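PDB 3V71: Puf (Pumilio/fbf) domain-containing protein 7, confirmed by transcript evidence, which binds a consensus sequence in mRNA 3'-untranslated regions, modulates mRNA expression and stability, and acts redundantly in oocyte formation and early embryonic divisions. Local coordinates for residues A[165-175]-A[209-220]; A[285-293]-A[346-354]. All coordinates share one frame; numbering follows the deposited sequence.

Contact 1: residues A[165-175]-A[209-220]; sequences VHFLSSGDSLM and LLHSLMTCIVRN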
loop_
_atom_site.group_PDB
_atom_site.type_symbol
_atom_site.label_atom_id
_atom_site.label_comp_id
_atom_site.label_asym_id
_atom_site.label_seq_id
_atom_site.Cartn_x
_atom_site.Cartn_y
_atom_site.Cartn_z
ATOM N N VAL A 165 -2.545 2.816 14.518
ATOM C CA VAL A 165 -3.447 3.837 14.003
ATOM C C VAL A 165 -3.312 5.137 14.793
ATOM O O VAL A 165 -3.247 6.220 14.215
ATOM C CB VAL A 165 -4.899 3.367 14.066
ATOM C CG1 VAL A 165 -5.841 4.532 13.815
ATOM C CG2 VAL A 165 -5.126 2.252 13.069
ATOM N N HIS A 166 -3.268 5.031 16.115
ATOM C CA HIS A 166 -3.065 6.216 16.938
ATOM C C HIS A 166 -1.723 6.855 16.622
ATOM O O HIS A 166 -1.558 8.064 16.773
ATOM C CB HIS A 166 -3.169 5.885 18.428
ATOM C CG HIS A 166 -4.569 5.617 18.889
ATOM N ND1 HIS A 166 -5.267 4.481 18.533
ATOM C CD2 HIS A 166 -5.404 6.341 19.670
ATOM C CE1 HIS A 166 -6.469 4.516 19.079
ATOM N NE2 HIS A 166 -6.578 5.633 19.775
ATOM N N PHE A 167 -0.769 6.041 16.178
ATOM C CA PHE A 167 0.536 6.551 15.782
ATOM C C PHE A 167 0.426 7.428 14.533
ATOM O O PHE A 167 0.969 8.533 14.488
ATOM C CB PHE A 167 1.518 5.403 15.550
ATOM C CG PHE A 167 2.723 5.791 14.737
ATOM C CD1 PHE A 167 3.715 6.590 15.279
ATOM C CD2 PHE A 167 2.859 5.356 13.425
ATOM C CE1 PHE A 167 4.819 6.951 14.524
ATOM C CE2 PHE A 167 3.957 5.716 12.667
ATOM C CZ PHE A 167 4.941 6.512 13.216
ATOM N N LEU A 168 -0.286 6.933 13.528
ATOM C CA LEU A 168 -0.473 7.678 12.290
ATOM C C LEU A 168 -1.316 8.949 12.463
ATOM O O LEU A 168 -0.964 10.022 11.950
ATOM C CB LEU A 168 -1.107 6.779 11.234
ATOM C CG LEU A 168 -0.231 5.667 10.671
ATOM C CD1 LEU A 168 -1.056 4.772 9.769
ATOM C CD2 LEU A 168 0.963 6.250 9.919
ATOM N N SER A 169 -2.437 8.821 13.171
ATOM C CA SER A 169 -3.315 9.958 13.432
ATOM C C SER A 169 -2.570 11.054 14.191
ATOM O O SER A 169 -2.717 12.236 13.889
ATOM C CB SER A 169 -4.536 9.516 14.231
ATOM O OG SER A 169 -4.160 9.116 15.537
ATOM N N SER A 170 -1.771 10.648 15.173
ATOM C CA SER A 170 -0.942 11.571 15.936
ATOM C C SER A 170 -0.064 12.414 15.023
ATOM O O SER A 170 0.480 11.911 14.038
ATOM C CB SER A 170 -0.045 10.796 16.900
ATOM O OG SER A 170 0.994 10.124 16.197
ATOM N N GLY A 171 0.075 13.694 15.361
ATOM C CA GLY A 171 0.948 14.610 14.642
ATOM C C GLY A 171 0.857 14.516 13.130
ATOM O O GLY A 171 -0.237 14.562 12.561
ATOM N N ASP A 172 2.009 14.396 12.477
ATOM C CA ASP A 172 2.050 14.192 11.032
ATOM C C ASP A 172 2.880 12.959 10.691
ATOM O O ASP A 172 3.537 12.900 9.647
ATOM C CB ASP A 172 2.595 15.431 10.313
ATOM C CG ASP A 172 4.066 15.695 10.619
ATOM O OD1 ASP A 172 4.818 14.723 10.858
ATOM O OD2 ASP A 172 4.470 16.882 10.609
ATOM N N SER A 173 2.858 11.986 11.592
ATOM C CA SER A 173 3.505 10.715 11.339
ATOM C C SER A 173 3.026 10.249 9.979
ATOM O O SER A 173 3.802 9.761 9.157
ATOM C CB SER A 173 3.103 9.698 12.402
ATOM O OG SER A 173 3.148 10.262 13.701
ATOM N N LEU A 174 1.734 10.430 9.746
ATOM C CA LEU A 174 1.103 10.019 8.506
ATOM C C LEU A 174 1.778 10.631 7.280
ATOM O O LEU A 174 2.141 9.908 6.362
ATOM C CB LEU A 174 -0.384 10.366 8.538
ATOM C CG LEU A 174 -1.228 9.728 7.438
ATOM C CD1 LEU A 174 -0.539 8.491 6.896
ATOM C CD2 LEU A 174 -2.614 9.387 7.967
ATOM N N MET A 175 1.946 11.951 7.268
ATOM C CA MET A 175 2.650 12.630 6.177
ATOM C C MET A 175 3.966 11.943 5.861
ATOM O O MET A 175 4.234 11.559 4.721
ATOM C CB MET A 175 2.952 14.080 6.556
ATOM C CG MET A 175 1.740 14.980 6.682
ATOM S SD MET A 175 0.838 15.116 5.133
ATOM C CE MET A 175 -0.458 13.908 5.422
ATOM N N LEU A 209 -11.719 4.505 12.995
ATOM C CA LEU A 209 -10.265 4.549 12.937
ATOM C C LEU A 209 -9.840 5.043 11.570
ATOM O O LEU A 209 -8.879 5.800 11.443
ATOM C CB LEU A 209 -9.666 3.170 13.229
ATOM C CG LEU A 209 -9.760 2.692 14.680
ATOM C CD1 LEU A 209 -9.592 1.184 14.769
ATOM C CD2 LEU A 209 -8.754 3.415 15.569
ATOM N N LEU A 210 -10.578 4.612 10.553
ATOM C CA LEU A 210 -10.371 5.075 9.186
ATOM C C LEU A 210 -10.580 6.575 9.082
ATOM O O LEU A 210 -9.835 7.269 8.392
ATOM C CB LEU A 210 -11.343 4.369 8.245
ATOM C CG LEU A 210 -11.128 4.515 6.740
ATOM C CD1 LEU A 210 -9.740 4.025 6.351
ATOM C CD2 LEU A 210 -12.203 3.744 5.988
ATOM N N HIS A 211 -11.603 7.068 9.772
ATOM C CA HIS A 211 -11.990 8.462 9.662
ATOM C C HIS A 211 -10.920 9.405 10.193
ATOM O O HIS A 211 -10.632 10.429 9.577
ATOM C CB HIS A 211 -13.332 8.732 10.351
ATOM C CG HIS A 211 -13.849 10.119 10.118
ATOM N ND1 HIS A 211 -14.438 10.503 8.930
ATOM C CD2 HIS A 211 -13.824 11.224 10.900
ATOM C CE1 HIS A 211 -14.770 11.781 9.001
ATOM N NE2 HIS A 211 -14.403 12.242 10.183
ATOM N N SER A 212 -10.338 9.066 11.339
ATOM C CA SER A 212 -9.298 9.904 11.933
ATOM C C SER A 212 -8.074 9.888 11.037
ATOM O O SER A 212 -7.330 10.865 10.952
ATOM C CB SER A 212 -8.923 9.407 13.329
ATOM O OG SER A 212 -8.299 8.135 13.261
ATOM N N LEU A 213 -7.870 8.760 10.369
ATOM C CA LEU A 213 -6.786 8.624 9.418
ATOM C C LEU A 213 -7.097 9.435 8.175
ATOM O O LEU A 213 -6.310 10.285 7.755
ATOM C CB LEU A 213 -6.637 7.165 9.027
ATOM C CG LEU A 213 -5.196 6.676 9.031
ATOM C CD1 LEU A 213 -4.920 5.956 10.347
ATOM C CD2 LEU A 213 -4.932 5.782 7.821
ATOM N N MET A 214 -8.260 9.152 7.597
ATOM C CA MET A 214 -8.731 9.807 6.386
ATOM C C MET A 214 -8.762 11.320 6.488
ATOM O O MET A 214 -8.668 12.020 5.484
ATOM C CB MET A 214 -10.118 9.292 6.034
ATOM C CG MET A 214 -10.098 7.889 5.467
ATOM S SD MET A 214 -8.952 7.794 4.075
ATOM C CE MET A 214 -9.461 9.236 3.138
ATOM N N THR A 215 -8.898 11.821 7.710
ATOM C CA THR A 215 -8.914 13.255 7.959
ATOM C C THR A 215 -7.564 13.897 7.651
ATOM O O THR A 215 -7.507 14.914 6.971
ATOM C CB THR A 215 -9.325 13.558 9.410
ATOM O OG1 THR A 215 -10.577 12.921 9.683
ATOM C CG2 THR A 215 -9.455 15.059 9.638
ATOM N N CYS A 216 -6.486 13.300 8.153
ATOM C CA CYS A 216 -5.132 13.771 7.860
ATOM C C CYS A 216 -4.927 13.800 6.357
ATOM O O CYS A 216 -4.378 14.755 5.808
ATOM C CB CYS A 216 -4.079 12.846 8.484
ATOM S SG CYS A 216 -4.294 12.493 10.254
ATOM N N ILE A 217 -5.380 12.736 5.704
ATOM C CA ILE A 217 -5.203 12.564 4.270
ATOM C C ILE A 217 -5.888 13.662 3.468
ATOM O O ILE A 217 -5.291 14.245 2.558
ATOM C CB ILE A 217 -5.743 11.192 3.818
ATOM C CG1 ILE A 217 -4.742 10.085 4.158
ATOM C CG2 ILE A 217 -6.021 11.185 2.334
ATOM C CD1 ILE A 217 -5.234 8.705 3.805
ATOM N N VAL A 218 -7.145 13.930 3.809
ATOM C CA VAL A 218 -7.932 14.956 3.139
ATOM C C VAL A 218 -7.332 16.342 3.362
ATOM O O VAL A 218 -7.264 17.159 2.448
ATOM C CB VAL A 218 -9.385 14.948 3.640
ATOM C CG1 VAL A 218 -10.053 16.283 3.354
ATOM C CG2 VAL A 218 -10.159 13.819 3.007
ATOM N N ARG A 219 -6.889 16.596 4.585
ATOM C CA ARG A 219 -6.386 17.905 4.957
ATOM C C ARG A 219 -4.991 18.173 4.405
ATOM O O ARG A 219 -4.400 19.219 4.659
ATOM C CB ARG A 219 -6.429 18.075 6.477
ATOM C CG ARG A 219 -7.852 18.027 7.025
ATOM C CD ARG A 219 -7.916 18.303 8.521
ATOM N NE ARG A 219 -9.280 18.624 8.944
ATOM C CZ ARG A 219 -9.646 18.846 10.204
ATOM N NH1 ARG A 219 -8.753 18.777 11.183
ATOM N NH2 ARG A 219 -10.911 19.133 10.485
ATOM N N ASN A 220 -4.474 17.236 3.625
ATOM C CA ASN A 220 -3.175 17.418 2.996
ATOM C C ASN A 220 -3.207 16.973 1.552
ATOM O O ASN A 220 -2.173 16.873 0.896
ATOM C CB ASN A 220 -2.103 16.646 3.751
ATOM C CG ASN A 220 -1.755 17.285 5.069
ATOM O OD1 ASN A 220 -1.920 16.682 6.128
ATOM N ND2 ASN A 220 -1.261 18.515 5.014
#

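Contact 2: residues A[285-293]-A[346-354]; sequences LHEMMEEIF and LYSGWYEKM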
loop_
_atom_site.group_PDB
_atom_site.type_symbol
_atom_site.label_atom_id
_atom_site.label_comp_id
_atom_site.label_asym_id
_atom_site.label_seq_id
_atom_site.Cartn_x
_atom_site.Cartn_y
_atom_site.Cartn_z
ATOM N N LEU A 285 -18.449 14.706 -11.978
ATOM C CA LEU A 285 -17.863 14.700 -13.301
ATOM C C LEU A 285 -18.327 15.912 -14.105
ATOM O O LEU A 285 -17.534 16.536 -14.827
ATOM C CB LEU A 285 -18.226 13.419 -14.047
ATOM C CG LEU A 285 -17.667 13.364 -15.472
ATOM C CD1 LEU A 285 -16.144 13.340 -15.459
ATOM C CD2 LEU A 285 -18.208 12.170 -16.213
ATOM N N HIS A 286 -19.612 16.234 -13.984
ATOM C CA HIS A 286 -20.199 17.360 -14.705
ATOM C C HIS A 286 -19.560 18.696 -14.302
ATOM O O HIS A 286 -19.395 19.592 -15.132
ATOM C CB HIS A 286 -21.719 17.398 -14.504
ATOM C CG HIS A 286 -22.365 18.662 -14.987
ATOM N ND1 HIS A 286 -22.693 18.876 -16.310
ATOM C CD2 HIS A 286 -22.739 19.784 -14.322
ATOM C CE1 HIS A 286 -23.237 20.074 -16.441
ATOM N NE2 HIS A 286 -23.275 20.645 -15.250
ATOM N N GLU A 287 -19.195 18.823 -13.030
ATOM C CA GLU A 287 -18.574 20.042 -12.538
ATOM C C GLU A 287 -17.079 20.087 -12.841
ATOM O O GLU A 287 -16.470 21.153 -12.852
ATOM C CB GLU A 287 -18.817 20.207 -11.041
ATOM C CG GLU A 287 -20.278 20.143 -10.644
ATOM C CD GLU A 287 -20.550 20.824 -9.310
ATOM O OE1 GLU A 287 -19.635 21.516 -8.805
ATOM O OE2 GLU A 287 -21.676 20.678 -8.773
ATOM N N MET A 288 -16.476 18.933 -13.078
ATOM C CA MET A 288 -15.084 18.921 -13.491
ATOM C C MET A 288 -15.025 19.399 -14.918
ATOM O O MET A 288 -14.238 20.289 -15.254
ATOM C CB MET A 288 -14.483 17.527 -13.380
ATOM C CG MET A 288 -13.880 17.246 -12.025
ATOM S SD MET A 288 -13.891 15.492 -11.646
ATOM C CE MET A 288 -12.256 15.007 -12.210
ATOM N N MET A 289 -15.872 18.812 -15.759
ATOM C CA MET A 289 -15.930 19.215 -17.156
ATOM C C MET A 289 -16.203 20.709 -17.230
ATOM O O MET A 289 -15.408 21.463 -17.787
ATOM C CB MET A 289 -16.992 18.416 -17.914
ATOM C CG MET A 289 -16.743 16.908 -17.930
ATOM S SD MET A 289 -15.222 16.393 -18.781
ATOM C CE MET A 289 -15.565 16.863 -20.475
ATOM N N GLU A 290 -17.325 21.120 -16.638
ATOM C CA GLU A 290 -17.741 22.517 -16.560
ATOM C C GLU A 290 -16.565 23.418 -16.194
ATOM O O GLU A 290 -16.302 24.408 -16.867
ATOM C CB GLU A 290 -18.884 22.653 -15.541
ATOM C CG GLU A 290 -19.356 24.083 -15.221
ATOM C CD GLU A 290 -20.532 24.132 -14.217
ATOM O OE1 GLU A 290 -21.299 25.128 -14.242
ATOM O OE2 GLU A 290 -20.687 23.186 -13.402
ATOM N N GLU A 291 -15.848 23.066 -15.134
ATOM C CA GLU A 291 -14.691 23.845 -14.705
ATOM C C GLU A 291 -13.585 23.893 -15.753
ATOM O O GLU A 291 -13.069 24.962 -16.064
ATOM C CB GLU A 291 -14.128 23.304 -13.393
ATOM C CG GLU A 291 -12.872 24.024 -12.936
ATOM C CD GLU A 291 -12.327 23.472 -11.626
ATOM O OE1 GLU A 291 -13.074 22.747 -10.934
ATOM O OE2 GLU A 291 -11.151 23.752 -11.289
ATOM N N ILE A 292 -13.221 22.734 -16.294
ATOM C CA ILE A 292 -12.171 22.650 -17.311
ATOM C C ILE A 292 -12.447 23.537 -18.515
ATOM O O ILE A 292 -11.525 24.110 -19.098
ATOM C CB ILE A 292 -11.978 21.200 -17.811
ATOM C CG1 ILE A 292 -11.107 20.414 -16.833
ATOM C CG2 ILE A 292 -11.330 21.192 -19.183
ATOM C CD1 ILE A 292 -9.818 21.138 -16.462
ATOM N N PHE A 293 -13.719 23.637 -18.890
ATOM C CA PHE A 293 -14.130 24.459 -20.023
ATOM C C PHE A 293 -14.364 25.925 -19.634
ATOM O O PHE A 293 -15.468 26.438 -19.781
ATOM C CB PHE A 293 -15.381 23.868 -20.672
ATOM C CG PHE A 293 -15.152 22.532 -21.327
ATOM C CD1 PHE A 293 -14.035 22.316 -22.130
ATOM C CD2 PHE A 293 -16.045 21.486 -21.137
ATOM C CE1 PHE A 293 -13.812 21.081 -22.738
ATOM C CE2 PHE A 293 -15.829 20.244 -21.747
ATOM C CZ PHE A 293 -14.712 20.045 -22.549
ATOM N N LEU A 346 -25.222 15.566 -22.770
ATOM C CA LEU A 346 -24.246 16.337 -22.015
ATOM C C LEU A 346 -22.827 15.899 -22.404
ATOM O O LEU A 346 -21.952 16.724 -22.667
ATOM C CB LEU A 346 -24.499 16.126 -20.522
ATOM C CG LEU A 346 -23.725 16.964 -19.510
ATOM C CD1 LEU A 346 -24.012 18.433 -19.719
ATOM C CD2 LEU A 346 -24.082 16.547 -18.101
ATOM N N TYR A 347 -22.612 14.588 -22.432
ATOM C CA TYR A 347 -21.383 14.010 -22.957
ATOM C C TYR A 347 -21.159 14.499 -24.380
ATOM O O TYR A 347 -20.065 14.920 -24.750
ATOM C CB TYR A 347 -21.492 12.487 -22.967
ATOM C CG TYR A 347 -21.091 11.813 -21.676
ATOM C CD1 TYR A 347 -19.760 11.507 -21.420
ATOM C CD2 TYR A 347 -22.040 11.456 -20.726
ATOM C CE1 TYR A 347 -19.376 10.874 -20.245
ATOM C CE2 TYR A 347 -21.666 10.820 -19.540
ATOM C CZ TYR A 347 -20.330 10.530 -19.306
ATOM O OH TYR A 347 -19.937 9.896 -18.140
ATOM N N SER A 348 -22.214 14.421 -25.180
ATOM C CA SER A 348 -22.186 14.897 -26.555
ATOM C C SER A 348 -21.709 16.341 -26.607
ATOM O O SER A 348 -20.953 16.728 -27.493
ATOM C CB SER A 348 -23.579 14.791 -27.170
ATOM O OG SER A 348 -23.545 15.089 -28.549
ATOM N N GLY A 349 -22.165 17.139 -25.650
ATOM C CA GLY A 349 -21.755 18.523 -25.567
ATOM C C GLY A 349 -20.253 18.646 -25.418
ATOM O O GLY A 349 -19.629 19.495 -26.064
ATOM N N TRP A 350 -19.678 17.786 -24.579
ATOM C CA TRP A 350 -18.257 17.848 -24.248
ATOM C C TRP A 350 -17.364 17.340 -25.370
ATOM O O TRP A 350 -16.352 17.949 -25.717
ATOM C CB TRP A 350 -17.991 17.056 -22.980
ATOM C CG TRP A 350 -18.745 17.574 -21.799
ATOM C CD1 TRP A 350 -19.169 18.855 -21.595
ATOM C CD2 TRP A 350 -19.173 16.822 -20.657
ATOM N NE1 TRP A 350 -19.828 18.950 -20.393
ATOM C CE2 TRP A 350 -19.846 17.713 -19.798
ATOM C CE3 TRP A 350 -19.050 15.478 -20.275
ATOM C CZ2 TRP A 350 -20.397 17.306 -18.579
ATOM C CZ3 TRP A 350 -19.598 15.076 -19.062
ATOM C CH2 TRP A 350 -20.262 15.987 -18.231
ATOM N N TYR A 351 -17.732 16.209 -25.941
ATOM C CA TYR A 351 -16.956 15.693 -27.044
ATOM C C TYR A 351 -16.875 16.765 -28.115
ATOM O O TYR A 351 -15.811 17.007 -28.673
ATOM C CB TYR A 351 -17.560 14.396 -27.590
ATOM C CG TYR A 351 -16.846 13.901 -28.817
ATOM C CD1 TYR A 351 -15.523 13.493 -28.753
ATOM C CD2 TYR A 351 -17.484 13.863 -30.046
ATOM C CE1 TYR A 351 -14.854 13.059 -29.884
ATOM C CE2 TYR A 351 -16.826 13.427 -31.179
ATOM C CZ TYR A 351 -15.511 13.026 -31.094
ATOM O OH TYR A 351 -14.853 12.593 -32.226
ATOM N N GLU A 352 -17.997 17.427 -28.379
ATOM C CA GLU A 352 -18.054 18.441 -29.436
ATOM C C GLU A 352 -17.194 19.662 -29.141
ATOM O O GLU A 352 -16.431 20.105 -29.995
ATOM C CB GLU A 352 -19.496 18.859 -29.737
ATOM C CG GLU A 352 -20.316 17.780 -30.429
ATOM C CD GLU A 352 -19.535 17.067 -31.528
ATOM O OE1 GLU A 352 -18.733 17.737 -32.224
ATOM O OE2 GLU A 352 -19.717 15.834 -31.685
ATOM N N LYS A 353 -17.323 20.208 -27.938
ATOM C CA LYS A 353 -16.464 21.308 -27.526
ATOM C C LYS A 353 -15.010 20.919 -27.782
ATOM O O LYS A 353 -14.256 21.659 -28.424
ATOM C CB LYS A 353 -16.696 21.662 -26.048
ATOM C CG LYS A 353 -15.698 22.665 -25.475
ATOM C CD LYS A 353 -16.377 23.930 -24.965
ATOM C CE LYS A 353 -15.353 25.023 -24.632
ATOM N NZ LYS A 353 -15.987 26.273 -24.112
ATOM N N MET A 354 -14.634 19.738 -27.299
ATOM C CA MET A 354 -13.268 19.253 -27.432
ATOM C C MET A 354 -12.901 18.961 -28.884
ATOM O O MET A 354 -11.827 19.332 -29.338
ATOM C CB MET A 354 -13.037 18.028 -26.541
ATOM C CG MET A 354 -12.988 18.362 -25.051
ATOM S SD MET A 354 -12.343 17.051 -23.967
ATOM C CE MET A 354 -13.648 15.812 -24.026
#

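Contact 1: residues A[165-175]-A[209-220]
Val165 meets Leu209 and Leu213 where helix 162-169 runs beside helix 203-218. The axes of the two helical segments come within 9.3 Å and cross at 25°, with the chains running in the same general direction. This is side-by-side packing of helices in the Pumilio-repeat superhelix. Val165 begins the contact with its CB, 4.1 Å from Leu209 CD2. Its CG1 lies opposite the backbone N (chi1 168°), which carries that methyl into the other helix. There CG1 sits 3.6 Å from Leu209 CD2 and 3.9 Å from Leu213 CD1. Leu213 CD1 also touches Leu168 CB, so it is shared by two side chains one turn apart. Farther along, Leu174 CD2 of the next helix reaches Leu213 CG and, at 3.8 Å, Cys216 CB. Met175, bent at chi2 and chi3, brings CE to 3.6 Å from Asn220 CB. Ser169 CB also comes near Ser212 OG. Each serine hydroxyl bonds within its own helix: Ser169 OG to His166 O at 3.1 Å, and Ser212 OG to Leu209 O at 3.0 Å. His166 O also accepts from Ser170 N. On its far side, helix 203-218 packs Leu210 and Met214 on Met244. No hydrogen bond crosses between the segments. Their cohesion therefore rests on apolar contact, while the serines spend their hydroxyls locally.

Contact 2: residues A[285-293]-A[346-354]
Met289 lies flat over the indole of Trp350, the residue with the most surface buried in this contact. Met289 CG stands 3.4 Å from the centroid of the six-membered ring, only 4° off its normal. The side chain is bent at chi2 and chi3, and this keeps the rest of it over the same face. Met289 SD is 4.5 Å from that centroid, a Met-aromatic contact, and CE comes down 3.5 Å from Trp350 CG. Leu346 O, one turn back in Trp350's own helix, lies against the opposite face, so the indole is sandwiched. At its rim, in the ring plane, His286 ND1 approaches Trp350 CZ2. These residues join helix 282-292 to helix 344-365 near the C-terminal end of the Pumilio-repeat superhelix. The axes of the two segments are 11.5 Å apart and cross at 26°, a separation that the large indole helps to fill. Cys327 of helix 316-330 also touches Trp350. With an alanine at Trp350, a gap is likely to open between the helices, leaving Met289 with no ring to lie on and Phe293 without one of its flanking partners. Phe293, just past the end of its helix, buries nearly as much surface. Its CE2 is 3.6 Å from Trp350 CD1, the rings inclined at 41°. The aliphatic part of Lys353 slides past over one face, with CG 3.9 Å from the ring centroid in a CH-pi contact. Met354 comes in at the edge instead, its CG 3.5 Å from Phe293 CZ and its sulfur also beside the rim. At the other end of the contact, Leu285 CD2 meets the phenolic end of Tyr347, crossing that side chain at about a right angle.

Contact 1 closes along the chain before contact 2 opens. Their centres lie about 35 Å apart and their nearest atoms about 15 Å apart, so they do not touch. Both join near-parallel helices, with almost equal crossing angles, in the same superhelix of Pumilio repeats. Contact 1 is nearer the middle of the chain, its centre about 15 Å from the chain centre; contact 2 is about 33 Å from it. The nearest atom of each is about 13 Å from the bound RNA, so neither touches it. Contact 1 is made mainly by valine, leucine, cysteine and methionine side chains; contact 2 by aromatic rings and methionines, across a wider axis spacing.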